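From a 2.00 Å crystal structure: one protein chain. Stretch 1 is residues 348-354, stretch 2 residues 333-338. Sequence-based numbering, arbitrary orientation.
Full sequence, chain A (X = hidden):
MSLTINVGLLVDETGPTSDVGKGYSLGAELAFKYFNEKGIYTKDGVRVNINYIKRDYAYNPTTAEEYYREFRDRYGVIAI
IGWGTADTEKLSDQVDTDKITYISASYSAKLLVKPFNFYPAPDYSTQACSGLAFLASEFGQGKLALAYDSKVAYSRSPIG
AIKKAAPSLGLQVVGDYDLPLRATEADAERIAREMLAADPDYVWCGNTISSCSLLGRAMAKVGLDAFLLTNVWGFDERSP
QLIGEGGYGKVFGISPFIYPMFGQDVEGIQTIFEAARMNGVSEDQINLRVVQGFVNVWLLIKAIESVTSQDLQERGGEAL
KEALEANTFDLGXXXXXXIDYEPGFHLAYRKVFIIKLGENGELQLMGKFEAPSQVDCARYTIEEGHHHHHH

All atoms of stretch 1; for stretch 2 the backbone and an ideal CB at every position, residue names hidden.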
# COMPACT_ATOMS: atom_id res chain seq x y z
N ALA A 348 -10.79 2.22 5.49
CA ALA A 348 -11.21 0.82 5.39
C ALA A 348 -11.19 0.10 6.74
O ALA A 348 -12.12 -0.65 7.07
CB ALA A 348 -10.36 0.07 4.36
N TYR A 349 -10.11 0.33 7.49
CA TYR A 349 -9.88 -0.23 8.83
C TYR A 349 -8.61 0.42 9.36
O TYR A 349 -8.00 1.23 8.65
CB TYR A 349 -9.78 -1.77 8.81
CG TYR A 349 -8.75 -2.36 7.87
CD1 TYR A 349 -7.47 -2.69 8.31
CD2 TYR A 349 -9.06 -2.60 6.53
CE1 TYR A 349 -6.52 -3.24 7.45
CE2 TYR A 349 -8.13 -3.14 5.66
CZ TYR A 349 -6.86 -3.46 6.12
OH TYR A 349 -5.93 -3.98 5.26
N ARG A 350 -8.21 0.09 10.59
CA ARG A 350 -7.07 0.78 11.20
C ARG A 350 -5.86 -0.11 11.51
O ARG A 350 -4.72 0.37 11.47
CB ARG A 350 -7.49 1.51 12.49
CG ARG A 350 -8.44 2.67 12.27
CD ARG A 350 -8.78 3.40 13.57
NE ARG A 350 -7.76 4.37 13.98
CZ ARG A 350 -7.01 4.27 15.08
NH1 ARG A 350 -7.14 3.23 15.90
NH2 ARG A 350 -6.12 5.22 15.37
N LYS A 351 -6.09 -1.37 11.82
CA LYS A 351 -4.99 -2.20 12.31
C LYS A 351 -4.10 -2.77 11.19
O LYS A 351 -4.50 -2.81 10.03
CB LYS A 351 -5.48 -3.30 13.27
CG LYS A 351 -6.34 -4.38 12.65
CD LYS A 351 -6.79 -5.37 13.74
CE LYS A 351 -7.89 -4.78 14.62
NZ LYS A 351 -8.50 -5.82 15.51
N VAL A 352 -2.89 -3.16 11.57
CA VAL A 352 -1.90 -3.70 10.63
C VAL A 352 -1.18 -4.89 11.24
O VAL A 352 -1.19 -5.07 12.45
CB VAL A 352 -0.85 -2.64 10.22
CG1 VAL A 352 -1.49 -1.53 9.40
CG2 VAL A 352 -0.10 -2.08 11.45
N PHE A 353 -0.56 -5.70 10.38
CA PHE A 353 0.39 -6.71 10.83
C PHE A 353 1.76 -6.05 10.96
O PHE A 353 2.09 -5.13 10.22
CB PHE A 353 0.48 -7.88 9.85
CG PHE A 353 -0.81 -8.62 9.65
CD1 PHE A 353 -1.28 -9.50 10.63
CD2 PHE A 353 -1.54 -8.47 8.48
CE1 PHE A 353 -2.48 -10.22 10.44
CE2 PHE A 353 -2.74 -9.18 8.28
CZ PHE A 353 -3.21 -10.05 9.27
N ILE A 354 2.57 -6.54 11.90
CA ILE A 354 3.96 -6.14 12.00
C ILE A 354 4.82 -7.37 11.79
O ILE A 354 4.55 -8.43 12.36
CB ILE A 354 4.28 -5.48 13.38
CG1 ILE A 354 3.45 -4.20 13.60
CG2 ILE A 354 5.79 -5.25 13.54
CD1 ILE A 354 3.81 -3.02 12.69
N UNK A 333 -9.80 -13.10 4.03
CA UNK A 333 -9.06 -12.97 5.29
C UNK A 333 -7.61 -12.54 5.13
O UNK A 333 -6.79 -12.81 6.01
CB UNK A 333 -9.10 -14.30 6.04
N UNK A 334 -7.30 -11.88 4.02
CA UNK A 334 -5.94 -11.40 3.76
C UNK A 334 -5.62 -10.15 4.57
O UNK A 334 -4.50 -9.99 5.08
CB UNK A 334 -5.76 -11.11 2.27
N UNK A 335 -6.60 -9.25 4.68
CA UNK A 335 -6.42 -7.97 5.37
C UNK A 335 -6.50 -8.15 6.90
O UNK A 335 -7.14 -9.10 7.38
CB UNK A 335 -7.47 -6.97 4.90
N UNK A 336 -5.86 -7.24 7.64
CA UNK A 336 -5.78 -7.32 9.10
C UNK A 336 -7.13 -7.10 9.78
O UNK A 336 -7.32 -7.51 10.93
CB UNK A 336 -4.77 -6.29 9.62
N UNK A 337 -8.06 -6.47 9.07
CA UNK A 337 -9.43 -6.28 9.54
C UNK A 337 -10.31 -6.21 8.29
O UNK A 337 -9.80 -5.99 7.18
CB UNK A 337 -9.57 -5.03 10.40
N UNK A 338 -11.61 -6.44 8.45
CA UNK A 338 -12.54 -6.32 7.33
C UNK A 338 -12.69 -4.86 6.89
O UNK A 338 -12.37 -3.93 7.64
CB UNK A 338 -13.90 -6.90 7.71

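Position 333 has phi/psi of 70/24, and its ideal CB has nothing of stretch 1 within 5.5 Å. The positive phi by itself favours glycine, although asparagine or aspartate can also adopt it. The contact adds no further demand. The deposited residue is Gly-333.

Position 334 has ordinary backbone angles, -77/-40. Its CA-to-CB bond points away from stretch 1, so the visible atoms hardly restrict the side chain. Many residues would suit. The backbone matters more: the carbonyl O lies 3.7 Å from Phe-353 CE2, at the edge of the ring and near its plane. The deposited residue is Ile-334, whose side chain comes no nearer to stretch 1 than 6.5 Å, from CG2 to Phe-353 CE2.

Position 335 points sideways, with phi/psi of -79/154. Its ideal CB is 3.4 Å from Tyr-349 OH, so the tyrosine hydroxyl already crowds the start of the side chain. A small or short polar residue would be comfortable here, such as serine, threonine or alanine. The carbonyl O of position 337 lies on the same side of the backbone and offers an acceptor to a hydroxyl. The deposited residue is Thr-335. Its chi1 is p, and OG1 donates to O of residue 337 at 2.7 Å, a bond within the stretch. Its CB lies 3.3 Å from Tyr-349 OH.

Position 336 points toward stretch 1 and is closely surrounded. Its ideal CB is 3.5 Å from Lys-351 O, 3.8 Å from Phe-353 CE2 and 4.0 Å from Val-352 CA. Backbone and ring leave little room along this direction, so a small side chain is the natural expectation: alanine, perhaps serine or glycine. The deposited residue is Ala-336. Its CB sits over one face of the Phe-353 ring, 4.1 Å from the centroid and 23° off the normal, a CH-pi contact. The same methyl is 4.2 Å from Tyr-349 CE1, so it touches both aromatic side chains. Lys-351 O is covered here and has no polar partner in the model.

Position 337 also points toward stretch 1, with an extended backbone at -151/161. Its ideal CB is 3.6 Å from Tyr-349 CB and 4.0 Å from Lys-351 CG. The lysine amine and the backbone N of Arg-350 lie on this side, so an acidic or other acceptor side chain would suit; asparagine or serine is also plausible. The deposited residue is Asp-337, chi1 t. A water donates to its OD2 at 2.8 Å and accepts from Arg-350 N at 2.9 Å, bridging the stretches. Lys-351 NZ is 4.6 Å from Asp-337 OD2, beyond a salt bridge. The carbonyl O of Asp-337 lies over one face of the Tyr-349 ring, 3.5 Å from CD2.

Position 338 points away, and its ideal CB meets nothing of stretch 1 within 5.5 Å. Many side chains would fit. The deposited residue is Thr-338. Its N donates a weak hydrogen bond to Asp-337 OD1 at 2.8 Å.

Stretch 2, residues 333-338: GITADT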
# COMPACT_ATOMS: atom_id res chain seq x y z
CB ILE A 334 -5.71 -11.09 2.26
CG1 ILE A 334 -5.65 -12.38 1.44
CG2 ILE A 334 -4.44 -10.24 2.07
CD1 ILE A 334 -5.62 -12.14 -0.09
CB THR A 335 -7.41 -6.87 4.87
OG1 THR A 335 -8.76 -7.30 5.06
CG2 THR A 335 -7.18 -6.58 3.39
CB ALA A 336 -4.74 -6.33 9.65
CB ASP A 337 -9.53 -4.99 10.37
CG ASP A 337 -10.78 -4.92 11.27
OD1 ASP A 337 -11.66 -5.81 11.21
OD2 ASP A 337 -10.87 -3.96 12.05
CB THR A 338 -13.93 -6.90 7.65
OG1 THR A 338 -14.40 -6.33 8.88
CG2 THR A 338 -13.87 -8.43 7.77
O HOH W 1 -8.96 -2.02 12.46
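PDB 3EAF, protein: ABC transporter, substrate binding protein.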